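Local structure of twin-arginine translocation pathway signal (Rhodoferax ferrireducens, 5IM2) at residues M212-I217 with A229-E234; R192-Q197 with Y259-V264. The protein probably serves as the solute-binding component of a TRAP transporter, and holds a benzoate that copurified with it. All blocks are in the same frame, centred on the assembly; numbering follows the deposited sequence.

Interaction 1 of 2, residues M212-I217 with A229-E234; sequences MPLPAI and AALPWE. With BEZ (benzoic acid), chain B.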
loop_
_atom_site.group_PDB
_atom_site.type_symbol
_atom_site.label_atom_id
_atom_site.label_comp_id
_atom_site.label_asym_id
_atom_site.label_seq_id
_atom_site.Cartn_x
_atom_site.Cartn_y
_atom_site.Cartn_z
ATOM N N MET A 212 -12.503 3.012 -2.235
ATOM C CA MET A 212 -12.588 3.911 -1.082
ATOM C C MET A 212 -11.353 3.720 -0.220
ATOM O O MET A 212 -10.762 2.638 -0.234
ATOM C CB MET A 212 -13.847 3.654 -0.252
ATOM C CG MET A 212 -13.783 2.365 0.557
ATOM S SD MET A 212 -15.282 2.019 1.475
ATOM C CE MET A 212 -16.354 1.589 0.087
ATOM N N PRO A 213 -10.936 4.732 0.535
ATOM C CA PRO A 213 -9.784 4.560 1.419
ATOM C C PRO A 213 -10.117 3.779 2.681
ATOM O O PRO A 213 -11.272 3.600 3.071
ATOM C CB PRO A 213 -9.386 5.996 1.754
ATOM C CG PRO A 213 -10.643 6.718 1.712
ATOM C CD PRO A 213 -11.429 6.123 0.577
ATOM N N LEU A 214 -9.047 3.343 3.348
ATOM C CA LEU A 214 -9.178 2.432 4.481
ATOM C C LEU A 214 -10.194 2.898 5.516
ATOM O O LEU A 214 -11.042 2.082 5.898
ATOM C CB LEU A 214 -7.810 2.238 5.147
ATOM C CG LEU A 214 -7.764 1.302 6.375
ATOM C CD1 LEU A 214 -7.891 -0.175 5.980
ATOM C CD2 LEU A 214 -6.483 1.523 7.198
ATOM N N PRO A 215 -10.171 4.149 6.012
ATOM C CA PRO A 215 -11.042 4.498 7.154
ATOM C C PRO A 215 -12.526 4.432 6.839
ATOM O O PRO A 215 -13.326 4.352 7.782
ATOM C CB PRO A 215 -10.621 5.931 7.507
ATOM C CG PRO A 215 -9.309 6.125 6.836
ATOM C CD PRO A 215 -9.374 5.302 5.592
ATOM N N ALA A 216 -12.902 4.466 5.549
ATOM C CA ALA A 216 -14.289 4.424 5.111
ATOM C C ALA A 216 -14.878 3.016 5.161
ATOM O O ALA A 216 -16.085 2.857 4.977
ATOM C CB ALA A 216 -14.384 4.986 3.683
ATOM N N ILE A 217 -14.062 1.989 5.392
ATOM C CA ILE A 217 -14.512 0.616 5.164
ATOM C C ILE A 217 -15.536 0.205 6.215
ATOM O O ILE A 217 -16.566 -0.379 5.852
ATOM C CB ILE A 217 -13.326 -0.358 5.100
ATOM C CG1 ILE A 217 -12.588 -0.156 3.772
ATOM C CG2 ILE A 217 -13.788 -1.807 5.170
ATOM C CD1 ILE A 217 -11.265 -0.862 3.698
ATOM N N ALA A 229 -14.182 -6.667 1.277
ATOM C CA ALA A 229 -13.074 -5.756 1.036
ATOM C C ALA A 229 -11.812 -6.547 0.761
ATOM O O ALA A 229 -11.576 -7.601 1.359
ATOM C CB ALA A 229 -12.805 -4.828 2.227
ATOM N N ALA A 230 -10.983 -5.985 -0.107
ATOM C CA ALA A 230 -9.631 -6.470 -0.318
ATOM C C ALA A 230 -8.713 -5.686 0.618
ATOM O O ALA A 230 -8.671 -4.462 0.551
ATOM C CB ALA A 230 -9.234 -6.268 -1.781
ATOM N N LEU A 231 -8.015 -6.388 1.511
ATOM C CA LEU A 231 -7.054 -5.797 2.444
ATOM C C LEU A 231 -5.976 -6.829 2.714
ATOM O O LEU A 231 -6.283 -8.024 2.766
ATOM C CB LEU A 231 -7.674 -5.436 3.792
ATOM C CG LEU A 231 -8.774 -4.402 3.855
ATOM C CD1 LEU A 231 -9.542 -4.476 5.168
ATOM C CD2 LEU A 231 -8.123 -3.069 3.651
ATOM N N PRO A 232 -4.750 -6.408 3.025
ATOM C CA PRO A 232 -3.808 -7.352 3.637
ATOM C C PRO A 232 -4.217 -7.644 5.081
ATOM O O PRO A 232 -4.970 -6.894 5.704
ATOM C CB PRO A 232 -2.478 -6.606 3.582
ATOM C CG PRO A 232 -2.897 -5.174 3.756
ATOM C CD PRO A 232 -4.195 -5.039 2.989
ATOM N N TRP A 233 -3.648 -8.725 5.628
ATOM C CA TRP A 233 -3.993 -9.170 6.971
ATOM C C TRP A 233 -3.623 -8.146 8.029
ATOM O O TRP A 233 -4.345 -7.997 9.023
ATOM C CB TRP A 233 -3.289 -10.495 7.298
ATOM C CG TRP A 233 -4.057 -11.733 6.941
ATOM C CD1 TRP A 233 -3.653 -12.734 6.113
ATOM C CD2 TRP A 233 -5.366 -12.104 7.402
ATOM N NE1 TRP A 233 -4.622 -13.702 6.018
ATOM C CE2 TRP A 233 -5.687 -13.340 6.797
ATOM C CE3 TRP A 233 -6.297 -11.505 8.249
ATOM C CZ2 TRP A 233 -6.888 -14.004 7.044
ATOM C CZ3 TRP A 233 -7.490 -12.158 8.485
ATOM C CH2 TRP A 233 -7.771 -13.401 7.881
ATOM N N GLU A 234 -2.507 -7.433 7.841
ATOM C CA GLU A 234 -1.929 -6.689 8.946
ATOM C C GLU A 234 -2.854 -5.561 9.417
ATOM O O GLU A 234 -2.864 -5.236 10.618
ATOM C CB GLU A 234 -0.542 -6.154 8.556
ATOM C CG GLU A 234 -0.529 -5.143 7.446
ATOM C CD GLU A 234 -0.762 -3.693 7.883
ATOM O OE1 GLU A 234 -0.588 -3.354 9.092
ATOM O OE2 GLU A 234 -1.128 -2.904 6.977
HETATM C C BEZ B . -5.733 -0.079 2.104
HETATM O O1 BEZ B . -6.089 -1.127 1.493
HETATM O O2 BEZ B . -6.300 1.008 1.842
HETATM C C1 BEZ B . -4.667 -0.149 3.155
HETATM C C2 BEZ B . -4.267 1.011 3.814
HETATM C C3 BEZ B . -3.295 0.915 4.812
HETATM C C4 BEZ B . -2.731 -0.313 5.111
HETATM C C5 BEZ B . -3.113 -1.457 4.437
HETATM C C6 BEZ B . -4.096 -1.373 3.445
#
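Leu214 meets Leu231 through methyl groups, CD1 of Leu214 lying 3.7 Å from CD2 of Leu231, and the two side chains cross at about a right angle. Followed outward, Leu214 turns each part to a different neighbour. Its CB lies 3.8 Å from benzoate O2; with chi1 at 180°, CG swings away from the backbone N and divides there. CD1 goes to Leu231, while CD2 lies over one face of the ligand ring, 4.0 Å from benzoate C3. Ile217 approaches the same Leu231 methyl tip to tip, its CD1 standing 3.8 Å from Leu231 CD2, and its other branch, CG2, sits 4.3 Å from CB of Ala229. The segments thus join the turn after strand 208-211, and the first residue of helix 217-223, to strand 228-232 in the six-stranded sheet of a periplasmic-binding-protein fold, where such connections line the ligand cleft. Backbone bonds from Ala216 N to Pro213 O and from Ile217 N to Leu214 O tighten the turn. Between segments the contact is wholly apolar and buried. Leu231 CD2 also touches the carboxylate, 3.5 Å from benzoate O1, so one methyl serves both leucine packing and the pocket wall. Pro232 meets the rim of the ligand ring, CD 3.7 Å from benzoate C6 and CG close to C5, both near the ring plane. The Glu234 chain, bent at chi2 (86°), brings OE2 to 3.5 Å from benzoate C5, at the ring's edge and near its plane; hydrogen bonds to Asn62 and Gln299 secure its two carboxylate oxygens.

Interaction 2 of 2, residues R192-Q197 with Y259-V264; sequences RGPTRQ and YTATFV. With BEZ (benzoic acid), chain B.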
loop_
_atom_site.group_PDB
_atom_site.type_symbol
_atom_site.label_atom_id
_atom_site.label_comp_id
_atom_site.label_asym_id
_atom_site.label_seq_id
_atom_site.Cartn_x
_atom_site.Cartn_y
_atom_site.Cartn_z
ATOM N N ARG A 192 -14.723 -3.837 -2.101
ATOM C CA ARG A 192 -13.858 -2.662 -2.002
ATOM C C ARG A 192 -12.429 -2.970 -2.438
ATOM O O ARG A 192 -11.851 -4.005 -2.066
ATOM C CB ARG A 192 -13.839 -2.135 -0.563
ATOM C CG ARG A 192 -12.929 -0.952 -0.327
ATOM C CD ARG A 192 -11.481 -1.370 0.039
ATOM N NE ARG A 192 -10.668 -0.191 0.279
ATOM C CZ ARG A 192 -9.388 -0.218 0.643
ATOM N NH1 ARG A 192 -8.741 -1.384 0.810
ATOM N NH2 ARG A 192 -8.761 0.922 0.833
ATOM N N GLY A 193 -11.847 -2.029 -3.185
ATOM C CA GLY A 193 -10.415 -1.991 -3.395
ATOM C C GLY A 193 -9.869 -0.603 -3.118
ATOM O O GLY A 193 -10.600 0.395 -3.117
ATOM N N PRO A 194 -8.553 -0.506 -2.921
ATOM C CA PRO A 194 -7.953 0.774 -2.536
ATOM C C PRO A 194 -7.629 1.724 -3.691
ATOM O O PRO A 194 -7.577 2.940 -3.473
ATOM C CB PRO A 194 -6.670 0.335 -1.815
ATOM C CG PRO A 194 -6.295 -0.988 -2.498
ATOM C CD PRO A 194 -7.626 -1.637 -2.777
ATOM N N THR A 195 -7.394 1.188 -4.893
ATOM C CA THR A 195 -6.917 1.971 -6.024
ATOM C C THR A 195 -7.567 1.458 -7.312
ATOM O O THR A 195 -8.052 0.330 -7.361
ATOM C CB THR A 195 -5.419 1.848 -6.169
ATOM O OG1 THR A 195 -5.140 0.501 -6.577
ATOM C CG2 THR A 195 -4.710 2.153 -4.853
ATOM N N ARG A 196 -7.450 2.240 -8.390
ATOM C CA ARG A 196 -8.074 1.847 -9.665
ATOM C C ARG A 196 -7.489 0.546 -10.232
ATOM O O ARG A 196 -8.204 -0.217 -10.884
ATOM C CB ARG A 196 -7.963 2.992 -10.679
ATOM C CG ARG A 196 -6.630 3.110 -11.372
ATOM C CD ARG A 196 -6.651 4.124 -12.519
ATOM N NE ARG A 196 -5.352 4.172 -13.193
ATOM C CZ ARG A 196 -5.159 4.506 -14.468
ATOM N NH1 ARG A 196 -6.184 4.836 -15.251
ATOM N NH2 ARG A 196 -3.926 4.505 -14.968
ATOM N N GLN A 197 -6.190 0.245 -10.040
ATOM C CA GLN A 197 -5.744 -1.027 -10.599
ATOM C C GLN A 197 -6.329 -2.207 -9.847
ATOM O O GLN A 197 -6.563 -3.250 -10.439
ATOM C CB GLN A 197 -4.206 -1.163 -10.628
ATOM C CG GLN A 197 -3.502 -0.382 -11.697
ATOM C CD GLN A 197 -4.163 -0.422 -13.039
ATOM O OE1 GLN A 197 -4.599 -1.481 -13.503
ATOM N NE2 GLN A 197 -4.189 0.717 -13.703
ATOM N N TYR A 259 -2.563 -9.207 -5.273
ATOM C CA TYR A 259 -2.219 -7.800 -5.461
ATOM C C TYR A 259 -1.503 -7.284 -4.215
ATOM O O TYR A 259 -1.542 -7.888 -3.144
ATOM C CB TYR A 259 -3.470 -6.922 -5.755
ATOM C CG TYR A 259 -4.188 -6.535 -4.497
ATOM C CD1 TYR A 259 -5.056 -7.408 -3.873
ATOM C CD2 TYR A 259 -3.931 -5.316 -3.888
ATOM C CE1 TYR A 259 -5.668 -7.077 -2.663
ATOM C CE2 TYR A 259 -4.541 -4.972 -2.683
ATOM C CZ TYR A 259 -5.400 -5.861 -2.078
ATOM O OH TYR A 259 -5.992 -5.518 -0.877
ATOM N N THR A 260 -0.866 -6.134 -4.383
ATOM C CA THR A 260 -0.475 -5.279 -3.269
ATOM C C THR A 260 -0.731 -3.830 -3.668
ATOM O O THR A 260 -0.976 -3.506 -4.838
ATOM C CB THR A 260 0.977 -5.536 -2.858
ATOM O OG1 THR A 260 1.246 -4.817 -1.654
ATOM C CG2 THR A 260 1.972 -5.125 -3.940
ATOM N N ALA A 261 -0.723 -2.953 -2.673
ATOM C CA ALA A 261 -0.859 -1.524 -2.903
ATOM C C ALA A 261 0.452 -0.833 -2.557
ATOM O O ALA A 261 1.213 -1.308 -1.727
ATOM C CB ALA A 261 -2.013 -0.930 -2.086
ATOM N N THR A 262 0.707 0.289 -3.220
ATOM C CA THR A 262 1.896 1.082 -2.995
ATOM C C THR A 262 1.618 2.223 -2.041
ATOM O O THR A 262 0.515 2.761 -1.978
ATOM C CB THR A 262 2.457 1.652 -4.296
ATOM O OG1 THR A 262 1.491 2.485 -4.932
ATOM C CG2 THR A 262 2.841 0.545 -5.204
ATOM N N PHE A 263 2.659 2.591 -1.310
ATOM C CA PHE A 263 2.624 3.679 -0.356
ATOM C C PHE A 263 3.820 4.576 -0.600
ATOM O O PHE A 263 4.893 4.096 -0.985
ATOM C CB PHE A 263 2.697 3.164 1.106
ATOM C CG PHE A 263 1.590 2.235 1.473
ATOM C CD1 PHE A 263 1.627 0.918 1.087
ATOM C CD2 PHE A 263 0.479 2.705 2.189
ATOM C CE1 PHE A 263 0.589 0.074 1.411
ATOM C CE2 PHE A 263 -0.548 1.864 2.515
ATOM C CZ PHE A 263 -0.481 0.531 2.125
ATOM N N VAL A 264 3.630 5.862 -0.337
ATOM C CA VAL A 264 4.700 6.849 -0.406
ATOM C C VAL A 264 4.806 7.582 0.927
ATOM O O VAL A 264 3.795 7.967 1.531
ATOM C CB VAL A 264 4.490 7.838 -1.568
ATOM C CG1 VAL A 264 3.241 8.644 -1.361
ATOM C CG2 VAL A 264 5.721 8.724 -1.712
HETATM C C BEZ B . -5.733 -0.079 2.104
HETATM O O1 BEZ B . -6.089 -1.127 1.493
HETATM O O2 BEZ B . -6.300 1.008 1.842
HETATM C C1 BEZ B . -4.667 -0.149 3.155
HETATM C C2 BEZ B . -4.267 1.011 3.814
HETATM C C3 BEZ B . -3.295 0.915 4.812
HETATM C C4 BEZ B . -2.731 -0.313 5.111
HETATM C C5 BEZ B . -3.113 -1.457 4.437
HETATM C C6 BEZ B . -4.096 -1.373 3.445
#
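Pro194 and Ala261 face each other with CA atoms 7.5 Å apart, where the chain leaving strand 190-193 for helix 196-205 passes the run that leads into strand 262-267. The Pro194 ring is the bridge: its CG stands 4.3 Å from CB of Ala261 and 4.4 Å from CE2 of Tyr259, meeting the phenol ring obliquely. CB of the same proline turns to the ligand, 3.7 Å from benzoate O1. Beneath it runs Arg192, extended but for a bend at chi2 (-88°), so that the guanidinium slides under Pro194 CA and points its edge at the carboxylate. There it makes a bidentate pair of nearly straight bonds, NH1 to benzoate O1 at 2.8 Å (N-H...O 171°) and NH2 to benzoate O2 at 2.7 Å (169°), with the carboxylate carbon in the guanidinium plane. Hydrogen bonds from NH1 to Ala230 O and from NH2 to Met212 O further fix the group's rotation. A leucine in place of Arg192 would probably leave the ligand carboxylate without its positive mate and both carbonyls without these donors. Phe263 sets its CE2-CZ edge over a face of the benzoate ring, the one opposite Leu214, a T-shaped contact with CE2 3.7 Å from benzoate C3, while Trp113 stacks on Phe263. The arginine clamping a carboxylate in the cleft between two lobes is characteristic of the solute-binding proteins of TRAP transporters.

In the fold
Both interactions are buried and border the same benzoate, their centres about 10 Å apart, interaction 1 nested within the chain loop that interaction 2 closes. Interaction 1 stays with one six-stranded sheet, joining strand 228-232 to a neighbouring turn by aliphatic packing. Interaction 2 joins the chain just after strand 190-193 of that sheet to the run leading into strand 262-267 of the five-stranded sheet; its segments pack by small apolar contacts, but its arginine gives the ligand carboxylate a probably charge-assisted pair of hydrogen bonds, while Pro194 and Phe263 touch the ligand by packing. The two are fastened where strands 190-193 and 228-232 run side by side: Ala230 N lies 2.9 Å from Arg192 O, a probable hydrogen bond.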